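Local structure of PHD finger protein 3 (Homo sapiens, 6Q2V) at residues S70-I75 with I153-K158. The protein is a PHD-finger protein that probably binds zinc ions, represented here by its SPOC domain. Residues are numbered along the deposited sequence; the frame is centred on the assembly and turned at random.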
loop_
_atom_site.group_PDB
_atom_site.type_symbol
_atom_site.label_atom_id
_atom_site.label_comp_id
_atom_site.label_asym_id
_atom_site.label_seq_id
_atom_site.Cartn_x
_atom_site.Cartn_y
_atom_site.Cartn_z
ATOM N N SER A 70 5.207 2.006 -19.995
ATOM C CA SER A 70 6.339 2.919 -19.916
ATOM C C SER A 70 7.310 2.420 -18.854
ATOM O O SER A 70 6.962 2.354 -17.671
ATOM C CB SER A 70 5.863 4.332 -19.588
ATOM O OG SER A 70 5.883 4.567 -18.190
ATOM N N GLY A 71 8.528 2.076 -19.269
ATOM C CA GLY A 71 9.538 1.618 -18.333
ATOM C C GLY A 71 10.113 2.739 -17.494
ATOM O O GLY A 71 11.310 2.756 -17.192
ATOM N N THR A 72 9.256 3.676 -17.095
ATOM C CA THR A 72 9.669 4.902 -16.428
ATOM C C THR A 72 9.517 4.843 -14.914
ATOM O O THR A 72 10.286 5.492 -14.197
ATOM C CB THR A 72 8.866 6.082 -16.999
ATOM O OG1 THR A 72 9.405 6.450 -18.275
ATOM C CG2 THR A 72 8.916 7.283 -16.089
ATOM N N LYS A 73 8.564 4.065 -14.402
ATOM C CA LYS A 73 8.368 3.928 -12.967
ATOM C C LYS A 73 8.195 2.459 -12.604
ATOM O O LYS A 73 7.713 1.655 -13.408
ATOM C CB LYS A 73 7.150 4.727 -12.483
ATOM C CG LYS A 73 7.181 6.207 -12.832
ATOM C CD LYS A 73 6.101 6.549 -13.844
ATOM C CE LYS A 73 6.038 8.041 -14.123
ATOM N NZ LYS A 73 5.603 8.313 -15.521
ATOM N N GLU A 74 8.591 2.118 -11.380
ATOM C CA GLU A 74 8.485 0.759 -10.869
ATOM C C GLU A 74 7.367 0.665 -9.842
ATOM O O GLU A 74 7.203 1.559 -9.004
ATOM C CB GLU A 74 9.798 0.292 -10.232
ATOM C CG GLU A 74 11.053 0.746 -10.951
ATOM C CD GLU A 74 12.239 0.866 -10.015
ATOM O OE1 GLU A 74 13.388 0.874 -10.504
ATOM O OE2 GLU A 74 12.020 0.951 -8.788
ATOM N N ILE A 75 6.610 -0.421 -9.909
ATOM C CA ILE A 75 5.571 -0.721 -8.931
ATOM C C ILE A 75 6.204 -1.472 -7.769
ATOM O O ILE A 75 7.069 -2.334 -7.965
ATOM C CB ILE A 75 4.437 -1.544 -9.576
ATOM C CG1 ILE A 75 3.769 -0.754 -10.709
ATOM C CG2 ILE A 75 3.432 -1.991 -8.518
ATOM C CD1 ILE A 75 2.635 0.142 -10.257
ATOM N N ILE A 153 4.401 3.717 -5.995
ATOM C CA ILE A 153 4.813 4.040 -7.357
ATOM C C ILE A 153 6.012 4.975 -7.269
ATOM O O ILE A 153 5.909 6.072 -6.705
ATOM C CB ILE A 153 3.666 4.677 -8.157
ATOM C CG1 ILE A 153 2.706 3.595 -8.658
ATOM C CG2 ILE A 153 4.209 5.511 -9.306
ATOM C CD1 ILE A 153 1.256 4.022 -8.664
ATOM N N ARG A 154 7.148 4.540 -7.814
ATOM C CA ARG A 154 8.406 5.260 -7.675
ATOM C C ARG A 154 9.081 5.420 -9.030
ATOM O O ARG A 154 8.983 4.549 -9.898
ATOM C CB ARG A 154 9.363 4.541 -6.715
ATOM C CG ARG A 154 8.674 3.668 -5.679
ATOM C CD ARG A 154 9.678 2.820 -4.922
ATOM N NE ARG A 154 10.567 3.634 -4.100
ATOM C CZ ARG A 154 11.573 3.148 -3.382
ATOM N NH1 ARG A 154 11.821 1.845 -3.383
ATOM N NH2 ARG A 154 12.331 3.964 -2.664
ATOM N N GLN A 155 9.786 6.538 -9.190
ATOM C CA GLN A 155 10.500 6.816 -10.430
ATOM C C GLN A 155 11.683 5.867 -10.594
ATOM O O GLN A 155 12.387 5.557 -9.629
ATOM C CB GLN A 155 10.976 8.270 -10.441
ATOM C CG GLN A 155 11.599 8.719 -11.748
ATOM C CD GLN A 155 10.571 9.149 -12.779
ATOM O OE1 GLN A 155 9.494 9.638 -12.436
ATOM N NE2 GLN A 155 10.905 8.973 -14.051
ATOM N N LYS A 156 11.902 5.414 -11.827
ATOM C CA LYS A 156 12.901 4.389 -12.122
ATOM C C LYS A 156 14.289 5.020 -12.223
ATOM O O LYS A 156 14.519 5.876 -13.084
ATOM C CB LYS A 156 12.535 3.681 -13.425
ATOM C CG LYS A 156 13.533 2.666 -13.939
ATOM C CD LYS A 156 12.811 1.400 -14.375
ATOM C CE LYS A 156 13.384 0.835 -15.667
ATOM N NZ LYS A 156 12.331 0.159 -16.482
ATOM N N LEU A 157 15.211 4.604 -11.351
ATOM C CA LEU A 157 16.588 5.094 -11.402
ATOM C C LEU A 157 17.470 4.243 -10.492
ATOM O O LEU A 157 16.992 3.363 -9.770
ATOM C CB LEU A 157 16.678 6.575 -11.012
ATOM C CG LEU A 157 15.978 7.034 -9.730
ATOM C CD1 LEU A 157 16.934 6.987 -8.559
ATOM C CD2 LEU A 157 15.419 8.438 -9.898
ATOM N N LYS A 158 18.775 4.525 -10.546
ATOM C CA LYS A 158 19.794 3.906 -9.703
ATOM C C LYS A 158 20.578 5.014 -9.014
ATOM O O LYS A 158 21.029 5.952 -9.677
ATOM C CB LYS A 158 20.735 3.023 -10.534
ATOM C CG LYS A 158 20.377 1.546 -10.537
ATOM C CD LYS A 158 21.192 0.777 -11.573
ATOM C CE LYS A 158 22.691 0.881 -11.332
ATOM N NZ LYS A 158 23.074 0.433 -9.965
#
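Lys156 stretches its side chain to Gly71, in the turn between helix 57-69 and strand 73-82, and can be followed atom by atom. CB lies against Thr72 O, the same oxygen that accepts the backbone bond from Lys156 N at 2.9 Å. CG is anti to the backbone N (chi1 175°), and bends at each later torsion curl the chain onto Gly71: CG passes Glu74 OE1 at 3.9 Å, CD runs by Glu74 CG, and CE closes on Gly71 O. NZ then donates to Gly71 O at 2.9 Å, coming from above the carbonyl plane with a C=O...N angle of 113°. Glu74 crosses this lysine at about a right angle, its carboxylate meeting the aliphatic part, not the ammonium.

Further in, Glu74 and Arg154 form an antiparallel hydrogen-bonded pair, N to O in both directions. On the face turned to helix 57-69, where Ile67 touches both, Ile75 CD1 packs on Ile153 CG1 at 3.8 Å. The amide end of Gln155 lies alongside Thr72 CG2, both side chains pointing the same way with no hydrogen bond between them; replaced by alanine, it is likely to leave that methyl bare on this side.

Arg154 sends its guanidinium elsewhere, to Asp44 and the carbonyl of Glu39. At this outer end of two SPOC strands, the pairing rests on three backbone N-H to O bonds, the Lys156 ammonium adding a fourth, and no salt bridge joins the segments.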